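TetR-family transcriptional regulator (Streptomyces coelicolor A3, PDB 2QIB) probably binds DNA through an N-terminal helix-turn-helix domain and regulates transcription, as other members of the TetR family do. Local coordinates at residues 67-79 with 90-102. Numbering follows the deposited sequence.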
loop_
_atom_site.group_PDB
_atom_site.type_symbol
_atom_site.label_atom_id
_atom_site.label_comp_id
_atom_site.label_asym_id
_atom_site.label_seq_id
_atom_site.Cartn_x
_atom_site.Cartn_y
_atom_site.Cartn_z
ATOM N N ARG A 67 20.362 6.117 -6.925
ATOM C CA ARG A 67 20.946 4.950 -7.563
ATOM C C ARG A 67 20.052 3.701 -7.427
ATOM O O ARG A 67 19.816 2.969 -8.398
ATOM C CB ARG A 67 22.323 4.649 -6.970
ATOM C CG ARG A 67 23.016 3.571 -7.804
ATOM C CD ARG A 67 24.347 3.123 -7.277
ATOM N NE ARG A 67 25.377 4.130 -7.535
ATOM C CZ ARG A 67 26.651 3.959 -7.230
ATOM N NH1 ARG A 67 27.035 2.827 -6.651
ATOM N NH2 ARG A 67 27.542 4.922 -7.488
ATOM N N ALA A 68 19.578 3.477 -6.200
ATOM C CA ALA A 68 18.712 2.320 -5.891
ATOM C C ALA A 68 17.397 2.378 -6.676
ATOM O O ALA A 68 16.929 1.360 -7.225
ATOM C CB ALA A 68 18.414 2.303 -4.430
ATOM N N SER A 69 16.820 3.571 -6.723
ATOM C CA SER A 69 15.563 3.815 -7.442
ATOM C C SER A 69 15.721 3.554 -8.942
ATOM O O SER A 69 14.852 2.926 -9.572
ATOM C CB SER A 69 15.081 5.251 -7.156
ATOM O OG SER A 69 14.705 5.358 -5.785
ATOM N N ASP A 70 16.823 4.034 -9.533
ATOM C CA ASP A 70 17.130 3.743 -10.931
ATOM C C ASP A 70 17.280 2.259 -11.205
ATOM O O ASP A 70 16.807 1.756 -12.241
ATOM C CB ASP A 70 18.406 4.479 -11.381
ATOM C CG ASP A 70 18.188 5.977 -11.498
ATOM O OD1 ASP A 70 17.020 6.392 -11.553
ATOM O OD2 ASP A 70 19.173 6.747 -11.506
ATOM N N ASP A 71 17.947 1.573 -10.282
ATOM C CA ASP A 71 18.140 0.128 -10.376
ATOM C C ASP A 71 16.762 -0.574 -10.418
ATOM O O ASP A 71 16.459 -1.331 -11.384
ATOM C CB ASP A 71 19.008 -0.320 -9.192
ATOM C CG ASP A 71 19.170 -1.844 -9.075
ATOM O OD1 ASP A 71 18.778 -2.623 -9.973
ATOM O OD2 ASP A 71 19.709 -2.274 -8.028
ATOM N N LEU A 72 15.925 -0.333 -9.408
ATOM C CA LEU A 72 14.604 -1.021 -9.359
ATOM C C LEU A 72 13.767 -0.676 -10.583
ATOM O O LEU A 72 13.158 -1.553 -11.192
ATOM C CB LEU A 72 13.836 -0.681 -8.089
ATOM C CG LEU A 72 12.490 -1.412 -7.917
ATOM C CD1 LEU A 72 12.663 -2.945 -8.128
ATOM C CD2 LEU A 72 11.886 -1.094 -6.551
ATOM N N ALA A 73 13.682 0.603 -10.927
ATOM C CA ALA A 73 12.916 0.958 -12.126
ATOM C C ALA A 73 13.384 0.173 -13.389
ATOM O O ALA A 73 12.554 -0.258 -14.218
ATOM C CB ALA A 73 13.006 2.444 -12.373
ATOM N N ASP A 74 14.700 0.015 -13.554
ATOM C CA ASP A 74 15.241 -0.707 -14.698
ATOM C C ASP A 74 14.866 -2.175 -14.638
ATOM O O ASP A 74 14.644 -2.807 -15.682
ATOM C CB ASP A 74 16.769 -0.602 -14.768
ATOM C CG ASP A 74 17.226 0.741 -15.303
ATOM O OD1 ASP A 74 16.365 1.529 -15.791
ATOM O OD2 ASP A 74 18.451 1.004 -15.242
ATOM N N ARG A 75 14.742 -2.700 -13.420
ATOM C CA ARG A 75 14.349 -4.098 -13.237
ATOM C C ARG A 75 12.931 -4.360 -13.710
ATOM O O ARG A 75 12.585 -5.499 -13.974
ATOM C CB ARG A 75 14.522 -4.556 -11.780
ATOM C CG ARG A 75 16.009 -4.680 -11.356
ATOM C CD ARG A 75 16.099 -5.190 -9.920
ATOM N NE ARG A 75 17.423 -4.943 -9.364
ATOM C CZ ARG A 75 18.052 -5.735 -8.498
ATOM N NH1 ARG A 75 17.521 -6.898 -8.105
ATOM N NH2 ARG A 75 19.240 -5.355 -8.029
ATOM N N PHE A 76 12.113 -3.310 -13.813
ATOM C CA PHE A 76 10.719 -3.466 -14.303
ATOM C C PHE A 76 10.606 -3.725 -15.813
ATOM O O PHE A 76 9.533 -4.105 -16.303
ATOM C CB PHE A 76 9.880 -2.227 -13.969
ATOM C CG PHE A 76 9.716 -1.964 -12.490
ATOM C CD1 PHE A 76 9.790 -2.981 -11.547
ATOM C CD2 PHE A 76 9.469 -0.671 -12.060
ATOM C CE1 PHE A 76 9.589 -2.710 -10.185
ATOM C CE2 PHE A 76 9.283 -0.389 -10.706
ATOM C CZ PHE A 76 9.352 -1.414 -9.777
ATOM N N VAL A 77 11.697 -3.496 -16.549
ATOM C CA VAL A 77 11.650 -3.572 -18.001
ATOM C C VAL A 77 11.724 -5.038 -18.389
ATOM O O VAL A 77 12.643 -5.737 -17.968
ATOM C CB VAL A 77 12.795 -2.762 -18.661
ATOM C CG1 VAL A 77 12.724 -2.929 -20.187
ATOM C CG2 VAL A 77 12.674 -1.276 -18.272
ATOM N N GLU A 78 10.756 -5.488 -19.190
ATOM C CA GLU A 78 10.591 -6.922 -19.526
ATOM C C GLU A 78 10.013 -7.002 -20.936
ATOM O O GLU A 78 9.092 -6.261 -21.254
ATOM C CB GLU A 78 9.617 -7.570 -18.519
ATOM C CG GLU A 78 9.341 -9.073 -18.748
ATOM C CD GLU A 78 10.581 -9.967 -18.578
ATOM O OE1 GLU A 78 11.514 -9.599 -17.839
ATOM O OE2 GLU A 78 10.613 -11.080 -19.165
ATOM N N PRO A 79 10.585 -7.862 -21.815
ATOM C CA PRO A 79 10.099 -7.959 -23.199
ATOM C C PRO A 79 8.615 -8.298 -23.273
ATOM O O PRO A 79 8.103 -9.083 -22.453
ATOM C CB PRO A 79 10.912 -9.125 -23.788
ATOM C CG PRO A 79 12.124 -9.175 -22.969
ATOM C CD PRO A 79 11.704 -8.780 -21.568
ATOM N N ARG A 90 8.400 -12.949 -13.902
ATOM C CA ARG A 90 9.844 -12.669 -14.045
ATOM C C ARG A 90 10.242 -11.357 -13.368
ATOM O O ARG A 90 11.261 -11.266 -12.644
ATOM C CB ARG A 90 10.262 -12.685 -15.521
ATOM C CG ARG A 90 10.317 -14.130 -16.017
ATOM C CD ARG A 90 10.890 -14.232 -17.438
ATOM N NE ARG A 90 9.975 -13.704 -18.445
ATOM C CZ ARG A 90 9.018 -14.402 -19.058
ATOM N NH1 ARG A 90 8.791 -15.684 -18.749
ATOM N NH2 ARG A 90 8.265 -13.792 -19.959
ATOM N N VAL A 91 9.415 -10.327 -13.591
ATOM C CA VAL A 91 9.674 -9.048 -12.929
ATOM C C VAL A 91 9.545 -9.217 -11.394
ATOM O O VAL A 91 10.342 -8.663 -10.624
ATOM C CB VAL A 91 8.693 -7.959 -13.389
ATOM C CG1 VAL A 91 8.961 -6.652 -12.597
ATOM C CG2 VAL A 91 8.832 -7.721 -14.890
HETATM N N MSE A 92 8.535 -9.948 -10.928
HETATM C CA MSE A 92 8.418 -10.176 -9.464
HETATM C C MSE A 92 9.680 -10.836 -8.860
HETATM O O MSE A 92 10.068 -10.514 -7.749
HETATM C CB MSE A 92 7.182 -11.009 -9.114
HETATM C CG MSE A 92 5.834 -10.322 -9.388
HETATM SE SE MSE A 92 5.641 -8.725 -8.268
HETATM C CE MSE A 92 6.427 -7.382 -9.477
ATOM N N GLY A 93 10.317 -11.748 -9.599
ATOM C CA GLY A 93 11.596 -12.349 -9.129
ATOM C C GLY A 93 12.649 -11.283 -8.905
ATOM O O GLY A 93 13.344 -11.278 -7.877
ATOM N N ARG A 94 12.794 -10.399 -9.884
ATOM C CA ARG A 94 13.776 -9.306 -9.785
ATOM C C ARG A 94 13.407 -8.304 -8.668
ATOM O O ARG A 94 14.290 -7.798 -7.951
ATOM C CB ARG A 94 13.904 -8.603 -11.128
ATOM C CG ARG A 94 14.537 -9.535 -12.225
ATOM C CD ARG A 94 15.079 -8.719 -13.404
ATOM N NE ARG A 94 14.014 -8.067 -14.162
ATOM C CZ ARG A 94 13.297 -8.630 -15.141
ATOM N NH1 ARG A 94 13.453 -9.923 -15.495
ATOM N NH2 ARG A 94 12.390 -7.900 -15.756
ATOM N N TYR A 95 12.103 -8.062 -8.516
ATOM C CA TYR A 95 11.597 -7.190 -7.475
ATOM C C TYR A 95 11.937 -7.738 -6.092
ATOM O O TYR A 95 12.541 -7.036 -5.277
ATOM C CB TYR A 95 10.091 -6.976 -7.666
ATOM C CG TYR A 95 9.400 -6.261 -6.509
ATOM C CD1 TYR A 95 9.840 -5.003 -6.059
ATOM C CD2 TYR A 95 8.279 -6.832 -5.886
ATOM C CE1 TYR A 95 9.146 -4.321 -5.017
ATOM C CE2 TYR A 95 7.584 -6.164 -4.855
ATOM C CZ TYR A 95 8.031 -4.921 -4.415
ATOM O OH TYR A 95 7.384 -4.236 -3.417
ATOM N N PHE A 96 11.662 -9.024 -5.845
ATOM C CA PHE A 96 12.038 -9.613 -4.564
ATOM C C PHE A 96 13.551 -9.719 -4.352
ATOM O O PHE A 96 14.030 -9.587 -3.216
ATOM C CB PHE A 96 11.324 -10.953 -4.350
ATOM C CG PHE A 96 9.907 -10.769 -3.780
ATOM C CD1 PHE A 96 8.857 -10.380 -4.606
ATOM C CD2 PHE A 96 9.669 -10.961 -2.439
ATOM C CE1 PHE A 96 7.570 -10.191 -4.092
ATOM C CE2 PHE A 96 8.368 -10.770 -1.885
ATOM C CZ PHE A 96 7.325 -10.401 -2.722
ATOM N N ASP A 97 14.293 -9.931 -5.438
ATOM C CA ASP A 97 15.782 -9.924 -5.347
ATOM C C ASP A 97 16.186 -8.550 -4.807
ATOM O O ASP A 97 16.989 -8.436 -3.864
ATOM C CB ASP A 97 16.389 -10.080 -6.750
ATOM C CG ASP A 97 16.380 -11.520 -7.259
ATOM O OD1 ASP A 97 16.057 -12.463 -6.493
ATOM O OD2 ASP A 97 16.695 -11.695 -8.466
ATOM N N PHE A 98 15.623 -7.512 -5.408
ATOM C CA PHE A 98 15.937 -6.136 -4.994
ATOM C C PHE A 98 15.609 -5.894 -3.532
ATOM O O PHE A 98 16.410 -5.353 -2.768
ATOM C CB PHE A 98 15.174 -5.134 -5.868
ATOM C CG PHE A 98 15.490 -3.693 -5.526
ATOM C CD1 PHE A 98 16.549 -3.030 -6.162
ATOM C CD2 PHE A 98 14.744 -3.021 -4.566
ATOM C CE1 PHE A 98 16.854 -1.706 -5.824
ATOM C CE2 PHE A 98 15.033 -1.694 -4.225
ATOM C CZ PHE A 98 16.074 -1.038 -4.850
ATOM N N VAL A 99 14.386 -6.259 -3.142
ATOM C CA VAL A 99 13.886 -6.058 -1.758
ATOM C C VAL A 99 14.777 -6.802 -0.751
ATOM O O VAL A 99 15.170 -6.249 0.285
ATOM C CB VAL A 99 12.400 -6.490 -1.627
ATOM C CG1 VAL A 99 11.954 -6.439 -0.177
ATOM C CG2 VAL A 99 11.514 -5.555 -2.493
ATOM N N ASP A 100 15.133 -8.038 -1.082
ATOM C CA ASP A 100 16.070 -8.805 -0.261
ATOM C C ASP A 100 17.387 -8.039 -0.072
ATOM O O ASP A 100 17.809 -7.790 1.057
ATOM C CB ASP A 100 16.348 -10.144 -0.944
ATOM C CG ASP A 100 17.214 -11.091 -0.086
ATOM O OD1 ASP A 100 17.540 -10.786 1.085
ATOM O OD2 ASP A 100 17.589 -12.144 -0.622
ATOM N N GLU A 101 17.978 -7.640 -1.189
ATOM C CA GLU A 101 19.313 -6.989 -1.233
ATOM C C GLU A 101 19.333 -5.704 -0.408
ATOM O O GLU A 101 20.387 -5.325 0.147
ATOM C CB GLU A 101 19.666 -6.630 -2.683
ATOM C CG GLU A 101 20.019 -7.821 -3.571
ATOM C CD GLU A 101 19.952 -7.482 -5.074
ATOM O OE1 GLU A 101 20.058 -6.280 -5.467
ATOM O OE2 GLU A 101 19.782 -8.435 -5.879
ATOM N N HIS A 102 18.180 -5.025 -0.361
ATOM C CA HIS A 102 18.079 -3.703 0.263
ATOM C C HIS A 102 17.153 -3.709 1.472
ATOM O O HIS A 102 16.712 -2.642 1.911
ATOM C CB HIS A 102 17.565 -2.694 -0.763
ATOM C CG HIS A 102 18.480 -2.525 -1.937
ATOM N ND1 HIS A 102 18.313 -3.211 -3.117
ATOM C CD2 HIS A 102 19.593 -1.769 -2.094
ATOM C CE1 HIS A 102 19.278 -2.873 -3.963
ATOM N NE2 HIS A 102 20.061 -1.997 -3.371
HETATM O O HOH W 1 9.172 -11.396 -21.371
#
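A near-antiparallel helix pair, its axes 161° apart, brings R75 and F98 together as reciprocal knobs: R75 lies among R94, D97, F98 and E101, F98 among A68, D71, L72 and R75. The CB of L72 stands over the F98 ring, 3.9 Å from its centroid and 10° off the normal, a CH-pi contact; H102 lies across the opposite face, with ND1 hydrogen-bonded to the F98 backbone O. The R75 guanidinium, nearly perpendicular to that ring, is at its edge. Extended from CG to NE, R75 grips D71 side-on, NE and NH2 taking one carboxylate oxygen each, while NH2 also reaches the syn lone pair of E101 OE1 at 2.8 Å. As in other TetR-family proteins, the pair joins helix 57-75, leading out of the DNA-binding domain, to helix 84-101 of the C-terminal domain, which in relatives binds ligands. R94 bends at chi3 and sends NE (2.9 Å) and NH2 to R75 O, which lies close to its guanidinium plane. Its NH1 and NH2 converge end-on upon E78 OE1, with the two flat groups 19° apart. E78 OE2 receives R90 NE at 2.8 Å from above the carboxylate plane, and a water ties that oxygen to R90 NH2 and P79 O.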